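Local coordinates for benzoylformate Decarboxylase (Polynucleobacter necessarius, PDB 4K9Q), which is a thiamine diphosphate-dependent lyase that binds magnesium and probably decarboxylates benzoylformate to benzaldehyde and carbon dioxide, at residues L43-A48 with G438-V443; V50-D55 with D403-V408. One frame throughout, in Å; residues are numbered along the deposited sequence.

Contact 1. Residues L43-A48 with G438-V443. With TPP (thiamine diphosphate), chain D.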
loop_
_atom_site.group_PDB
_atom_site.type_symbol
_atom_site.label_atom_id
_atom_site.label_comp_id
_atom_site.label_asym_id
_atom_site.label_seq_id
_atom_site.Cartn_x
_atom_site.Cartn_y
_atom_site.Cartn_z
ATOM N N LEU A 43 -16.556 -21.033 -17.900
ATOM C CA LEU A 43 -16.592 -19.670 -18.417
ATOM C C LEU A 43 -17.692 -18.871 -17.754
ATOM O O LEU A 43 -18.827 -19.355 -17.625
ATOM C CB LEU A 43 -16.834 -19.673 -19.936
ATOM C CG LEU A 43 -17.036 -18.299 -20.575
ATOM C CD1 LEU A 43 -15.739 -17.471 -20.542
ATOM C CD2 LEU A 43 -17.577 -18.440 -22.007
ATOM N N ALA A 44 -17.364 -17.650 -17.333
ATOM C CA ALA A 44 -18.406 -16.661 -17.068
ATOM C C ALA A 44 -18.110 -15.375 -17.847
ATOM O O ALA A 44 -16.958 -15.103 -18.210
ATOM C CB ALA A 44 -18.533 -16.392 -15.575
ATOM N N LEU A 45 -19.157 -14.605 -18.116
ATOM C CA LEU A 45 -19.075 -13.485 -19.049
ATOM C C LEU A 45 -18.520 -12.202 -18.457
ATOM O O LEU A 45 -18.195 -11.283 -19.205
ATOM C CB LEU A 45 -20.459 -13.171 -19.632
ATOM C CG LEU A 45 -21.133 -14.272 -20.458
ATOM C CD1 LEU A 45 -22.551 -13.826 -20.779
ATOM C CD2 LEU A 45 -20.337 -14.560 -21.727
ATOM N N GLN A 46 -18.452 -12.114 -17.130
ATOM C CA GLN A 46 -17.922 -10.919 -16.474
ATOM C C GLN A 46 -17.279 -11.354 -15.158
ATOM O O GLN A 46 -17.703 -12.346 -14.561
ATOM C CB GLN A 46 -19.036 -9.887 -16.248
ATOM C CG GLN A 46 -18.547 -8.443 -16.124
ATOM C CD GLN A 46 -18.390 -7.987 -14.681
ATOM O OE1 GLN A 46 -18.580 -8.769 -13.745
ATOM N NE2 GLN A 46 -18.061 -6.711 -14.498
ATOM N N GLU A 47 -16.243 -10.638 -14.720
ATOM C CA GLU A 47 -15.386 -11.147 -13.660
ATOM C C GLU A 47 -15.990 -11.159 -12.254
ATOM O O GLU A 47 -15.565 -11.941 -11.412
ATOM C CB GLU A 47 -14.027 -10.440 -13.688
ATOM C CG GLU A 47 -13.241 -10.704 -14.972
ATOM C CD GLU A 47 -13.593 -9.765 -16.126
ATOM O OE1 GLU A 47 -14.580 -8.993 -16.025
ATOM O OE2 GLU A 47 -12.867 -9.815 -17.148
ATOM N N ALA A 48 -16.981 -10.311 -11.985
ATOM C CA ALA A 48 -17.679 -10.414 -10.709
ATOM C C ALA A 48 -18.329 -11.797 -10.624
ATOM O O ALA A 48 -18.283 -12.451 -9.578
ATOM C CB ALA A 48 -18.725 -9.307 -10.560
ATOM N N GLY A 438 -24.297 -13.865 -14.846
ATOM C CA GLY A 438 -24.080 -15.169 -14.236
ATOM C C GLY A 438 -25.056 -16.226 -14.737
ATOM O O GLY A 438 -24.735 -17.412 -14.763
ATOM N N ILE A 439 -26.257 -15.796 -15.117
ATOM C CA ILE A 439 -27.268 -16.724 -15.630
ATOM C C ILE A 439 -26.719 -17.568 -16.780
ATOM O O ILE A 439 -26.989 -18.772 -16.877
ATOM C CB ILE A 439 -28.527 -15.967 -16.105
ATOM C CG1 ILE A 439 -29.162 -15.215 -14.930
ATOM C CG2 ILE A 439 -29.537 -16.930 -16.717
ATOM C CD1 ILE A 439 -30.305 -14.304 -15.351
ATOM N N TYR A 440 -25.932 -16.936 -17.644
ATOM C CA TYR A 440 -25.356 -17.617 -18.791
ATOM C C TYR A 440 -24.581 -18.861 -18.375
ATOM O O TYR A 440 -24.686 -19.910 -19.003
ATOM C CB TYR A 440 -24.440 -16.667 -19.558
ATOM C CG TYR A 440 -23.878 -17.258 -20.834
ATOM C CD1 TYR A 440 -24.705 -17.508 -21.932
ATOM C CD2 TYR A 440 -22.528 -17.561 -20.947
ATOM C CE1 TYR A 440 -24.193 -18.047 -23.105
ATOM C CE2 TYR A 440 -22.005 -18.093 -22.114
ATOM C CZ TYR A 440 -22.840 -18.337 -23.186
ATOM O OH TYR A 440 -22.289 -18.868 -24.334
ATOM N N THR A 441 -23.791 -18.745 -17.315
ATOM C CA THR A 441 -22.985 -19.877 -16.869
ATOM C C THR A 441 -23.889 -20.994 -16.362
ATOM O O THR A 441 -23.646 -22.168 -16.635
ATOM C CB THR A 441 -21.987 -19.454 -15.777
ATOM O OG1 THR A 441 -21.118 -18.448 -16.312
ATOM C CG2 THR A 441 -21.144 -20.651 -15.339
ATOM N N GLY A 442 -24.931 -20.623 -15.628
ATOM C CA GLY A 442 -25.926 -21.589 -15.186
ATOM C C GLY A 442 -26.505 -22.360 -16.366
ATOM O O GLY A 442 -26.591 -23.579 -16.348
ATOM N N VAL A 443 -26.921 -21.639 -17.396
ATOM C CA VAL A 443 -27.515 -22.275 -18.569
ATOM C C VAL A 443 -26.505 -23.172 -19.297
ATOM O O VAL A 443 -26.797 -24.333 -19.606
ATOM C CB VAL A 443 -28.111 -21.229 -19.524
ATOM C CG1 VAL A 443 -28.617 -21.895 -20.782
ATOM C CG2 VAL A 443 -29.259 -20.497 -18.825
HETATM N "N1'" TPP D . -12.014 -9.049 -19.558
HETATM C "C2'" TPP D . -11.888 -7.668 -19.550
HETATM C CM2 TPP D . -12.559 -6.851 -18.487
HETATM N "N3'" TPP D . -11.128 -7.022 -20.507
HETATM C "C4'" TPP D . -10.496 -7.749 -21.484
HETATM N "N4'" TPP D . -9.754 -7.122 -22.394
HETATM C "C5'" TPP D . -10.648 -9.136 -21.523
HETATM C "C6'" TPP D . -11.395 -9.796 -20.548
HETATM C "C7'" TPP D . -9.953 -9.936 -22.594
HETATM N N3 TPP D . -10.477 -9.820 -23.948
HETATM C C2 TPP D . -9.914 -9.043 -24.948
HETATM S S1 TPP D . -10.680 -9.130 -26.361
HETATM C C5 TPP D . -11.758 -10.172 -25.758
HETATM C C4 TPP D . -11.555 -10.500 -24.420
HETATM C CM4 TPP D . -12.405 -11.443 -23.605
HETATM C C6 TPP D . -12.804 -10.677 -26.711
HETATM C C7 TPP D . -13.729 -9.615 -27.282
HETATM O O7 TPP D . -14.758 -10.336 -27.920
HETATM P PA TPP D . -15.924 -9.594 -28.742
HETATM O O1A TPP D . -16.365 -8.383 -27.971
HETATM O O2A TPP D . -17.063 -10.531 -28.986
HETATM O O3A TPP D . -15.182 -9.033 -30.054
HETATM P PB TPP D . -14.628 -9.858 -31.318
HETATM O O1B TPP D . -13.172 -10.082 -31.069
HETATM O O2B TPP D . -14.844 -8.966 -32.520
HETATM O O3B TPP D . -15.324 -11.174 -31.453
HETATM O O HOH W 1 -21.594 -15.769 -17.129
#
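The contact belongs to the domain interface of the TPP enzyme fold. It joins the end of strand 40-43 and the turn before helix 47-61, in the pyrimidine-binding domain, to helix 438-445 of the diphosphate-binding domain. Leu45 packs against Tyr440, and Thr441 hydrogen-bonds to the backbone of Leu43. The side chains of Leu45 and Tyr440 cross at about a right angle. Leu45 CG sits 3.6 Å from Tyr440 CD2. Leu45 CD1 reaches Tyr440 CB and CG, and Leu45 CD2 touches Tyr440 CD2 and CE2. Leu43 CD2 stands at the ring edge, 4.4 Å from Tyr440 CE2. The hydroxyl of Tyr440 is hydrogen-bonded to Pro480 O of the second subunit. An alanine at Leu45 would probably open a gap along Tyr440 and leave the ring less firmly held.

Thr441 OG1 is anti to the carbonyl carbon, beside the backbone N (chi1 -60°), which turns it to Leu43 O. OG1 donates to Leu43 O at 2.8 Å, in the carbonyl plane on a lone pair. A water donates to the same OG1 and accepts from Leu45 N at 2.9 Å. Gln46 caps helix 47-61: its OE1 accepts from Ala48 N at 2.8 Å. The segment leads on to Glu47, which meets a thiamine diphosphate held by Gly430 and Ser431 of the second subunit. Glu47 OE2 lies 2.7 Å from its N1' atom.

Contact 2. Residues V50-D55 with D403-V408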
loop_
_atom_site.group_PDB
_atom_site.type_symbol
_atom_site.label_atom_id
_atom_site.label_comp_id
_atom_site.label_asym_id
_atom_site.label_seq_id
_atom_site.Cartn_x
_atom_site.Cartn_y
_atom_site.Cartn_z
ATOM N N VAL A 50 -17.367 -14.512 -12.279
ATOM C CA VAL A 50 -16.279 -15.489 -12.190
ATOM C C VAL A 50 -15.904 -15.771 -10.729
ATOM O O VAL A 50 -15.872 -16.924 -10.287
ATOM C CB VAL A 50 -15.030 -14.997 -12.934
ATOM C CG1 VAL A 50 -13.845 -15.919 -12.649
ATOM C CG2 VAL A 50 -15.306 -14.910 -14.452
ATOM N N VAL A 51 -15.646 -14.708 -9.977
ATOM C CA VAL A 51 -15.224 -14.853 -8.590
ATOM C C VAL A 51 -16.346 -15.441 -7.727
ATOM O O VAL A 51 -16.108 -16.349 -6.927
ATOM C CB VAL A 51 -14.726 -13.516 -8.027
ATOM C CG1 VAL A 51 -14.494 -13.609 -6.507
ATOM C CG2 VAL A 51 -13.429 -13.124 -8.732
ATOM N N ALA A 52 -17.567 -14.946 -7.895
ATOM C CA ALA A 52 -18.674 -15.446 -7.071
ATOM C C ALA A 52 -19.026 -16.922 -7.343
ATOM O O ALA A 52 -19.356 -17.666 -6.426
ATOM C CB ALA A 52 -19.907 -14.543 -7.212
ATOM N N ILE A 53 -18.967 -17.335 -8.604
ATOM C CA ILE A 53 -19.169 -18.744 -8.960
ATOM C C ILE A 53 -18.112 -19.605 -8.254
ATOM O O ILE A 53 -18.423 -20.631 -7.629
ATOM C CB ILE A 53 -19.095 -18.928 -10.485
ATOM C CG1 ILE A 53 -20.308 -18.263 -11.146
ATOM C CG2 ILE A 53 -19.048 -20.413 -10.858
ATOM C CD1 ILE A 53 -20.197 -18.188 -12.675
ATOM N N ALA A 54 -16.855 -19.192 -8.356
ATOM C CA ALA A 54 -15.775 -19.902 -7.682
ATOM C C ALA A 54 -15.986 -19.953 -6.163
ATOM O O ALA A 54 -15.732 -20.971 -5.525
ATOM C CB ALA A 54 -14.424 -19.264 -8.021
ATOM N N ASP A 55 -16.457 -18.849 -5.595
ATOM C CA ASP A 55 -16.718 -18.741 -4.160
ATOM C C ASP A 55 -17.779 -19.777 -3.769
ATOM O O ASP A 55 -17.556 -20.608 -2.886
ATOM C CB ASP A 55 -17.177 -17.310 -3.840
ATOM C CG ASP A 55 -17.179 -16.995 -2.352
ATOM O OD1 ASP A 55 -17.148 -17.926 -1.530
ATOM O OD2 ASP A 55 -17.237 -15.790 -2.005
ATOM N N ASP A 403 -24.770 -13.197 -4.964
ATOM C CA ASP A 403 -25.589 -14.399 -4.775
ATOM C C ASP A 403 -26.052 -15.066 -6.062
ATOM O O ASP A 403 -26.112 -16.297 -6.145
ATOM C CB ASP A 403 -26.770 -14.120 -3.839
ATOM C CG ASP A 403 -26.325 -13.973 -2.386
ATOM O OD1 ASP A 403 -26.286 -15.006 -1.686
ATOM O OD2 ASP A 403 -25.987 -12.841 -1.962
ATOM N N LEU A 404 -26.379 -14.266 -7.072
ATOM C CA LEU A 404 -26.821 -14.833 -8.334
ATOM C C LEU A 404 -25.763 -15.776 -8.931
ATOM O O LEU A 404 -26.050 -16.945 -9.177
ATOM C CB LEU A 404 -27.263 -13.741 -9.315
ATOM C CG LEU A 404 -27.900 -14.241 -10.615
ATOM C CD1 LEU A 404 -28.707 -13.124 -11.246
ATOM C CD2 LEU A 404 -26.843 -14.768 -11.584
ATOM N N PRO A 405 -24.533 -15.283 -9.143
ATOM C CA PRO A 405 -23.497 -16.221 -9.591
ATOM C C PRO A 405 -23.080 -17.252 -8.524
ATOM O O PRO A 405 -22.755 -18.393 -8.876
ATOM C CB PRO A 405 -22.331 -15.308 -10.006
ATOM C CG PRO A 405 -22.597 -13.992 -9.318
ATOM C CD PRO A 405 -24.090 -13.875 -9.198
ATOM N N ALA A 406 -23.112 -16.896 -7.244
ATOM C CA ALA A 406 -22.710 -17.879 -6.233
ATOM C C ALA A 406 -23.628 -19.108 -6.264
ATOM O O ALA A 406 -23.172 -20.242 -6.045
ATOM C CB ALA A 406 -22.668 -17.264 -4.834
ATOM N N ALA A 407 -24.908 -18.879 -6.557
ATOM C CA ALA A 407 -25.877 -19.962 -6.700
ATOM C C ALA A 407 -25.432 -20.963 -7.757
ATOM O O ALA A 407 -25.573 -22.174 -7.570
ATOM C CB ALA A 407 -27.251 -19.409 -7.050
ATOM N N VAL A 408 -24.910 -20.453 -8.870
ATOM C CA VAL A 408 -24.392 -21.325 -9.923
ATOM C C VAL A 408 -23.231 -22.155 -9.388
ATOM O O VAL A 408 -23.120 -23.340 -9.683
ATOM C CB VAL A 408 -23.959 -20.536 -11.183
ATOM C CG1 VAL A 408 -23.254 -21.455 -12.174
ATOM C CG2 VAL A 408 -25.165 -19.859 -11.842
#
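Ala52 and Pro405 meet where helix 47-61 packs on helix 403-417. Ala52 CB is 3.5 Å from Pro405 CG, tighter than usual for two carbons, and it also touches Pro405 CB. Next to it, the side chain of Ile53 crosses that of Pro405 at about a right angle. Its CG1 is anti to the carbonyl carbon, at chi1 -69°. This puts CG1 3.3 Å from Pro405 O and 3.8 Å from Pro405 CB. Ile53 CG1 also approaches Val408 CB, at 4.3 Å. One side chain thus spans both a backbone carbonyl and the next turn of the facing helix.

Small residues let the backbones come close. Ala406 CA is 3.4 Å from Ala52 O in a CA-H...O contact, with an angle of 147° at the hydrogen. Ala406 CB lies beside the same carbonyl oxygen. The CA atoms of Ile53 and Ala406 are 4.6 Å apart. The axes of the two short helical segments approach to 6.6 Å and cross at -47°. No conventional hydrogen bond joins the two segments.

A polar tie lies just beyond. Asp55 OD2 is hydrogen-bonded to Trp402 NE1, directly before helix 403-417, and to Asn88 ND2, while OD1 bonds to Thr90 and Gln59. Behind the pair, Val50, Val51 and Ala54 rest on strand 66-69, and Leu404 and Ala407 on strand 423-428. Each helix therefore lies between its own parallel sheet and the other helix. It is a close helix crossing, with an alanine from each side, between two domains of one chain. Both domains have the strand order 2-1-3-4-6-5 of the thiamine diphosphate-binding fold, the paired architecture of TPP enzymes.

How the contacts relate
From the N terminus, the chain enters contact 1 at the end of strand 40-43 and passes through the turn 44-46 into helix 47-61, which carries the first half of contact 2. It then runs through the rest of the N-terminal domain and the central domain. Helix 403-417 closes the loop of contact 2, and helix 438-445 closes that of contact 1. Contact 2 is therefore nested inside contact 1. Their centres are 8 Å apart. Ile53 CD1 joins them, 3.7 Å from Thr441 CG2 and 3.8 Å from Ala44 CB. Together they tie the end of strand 40-43, the turn after it and helix 47-61 to helices 403-417 and 438-445 of the C-terminal domain.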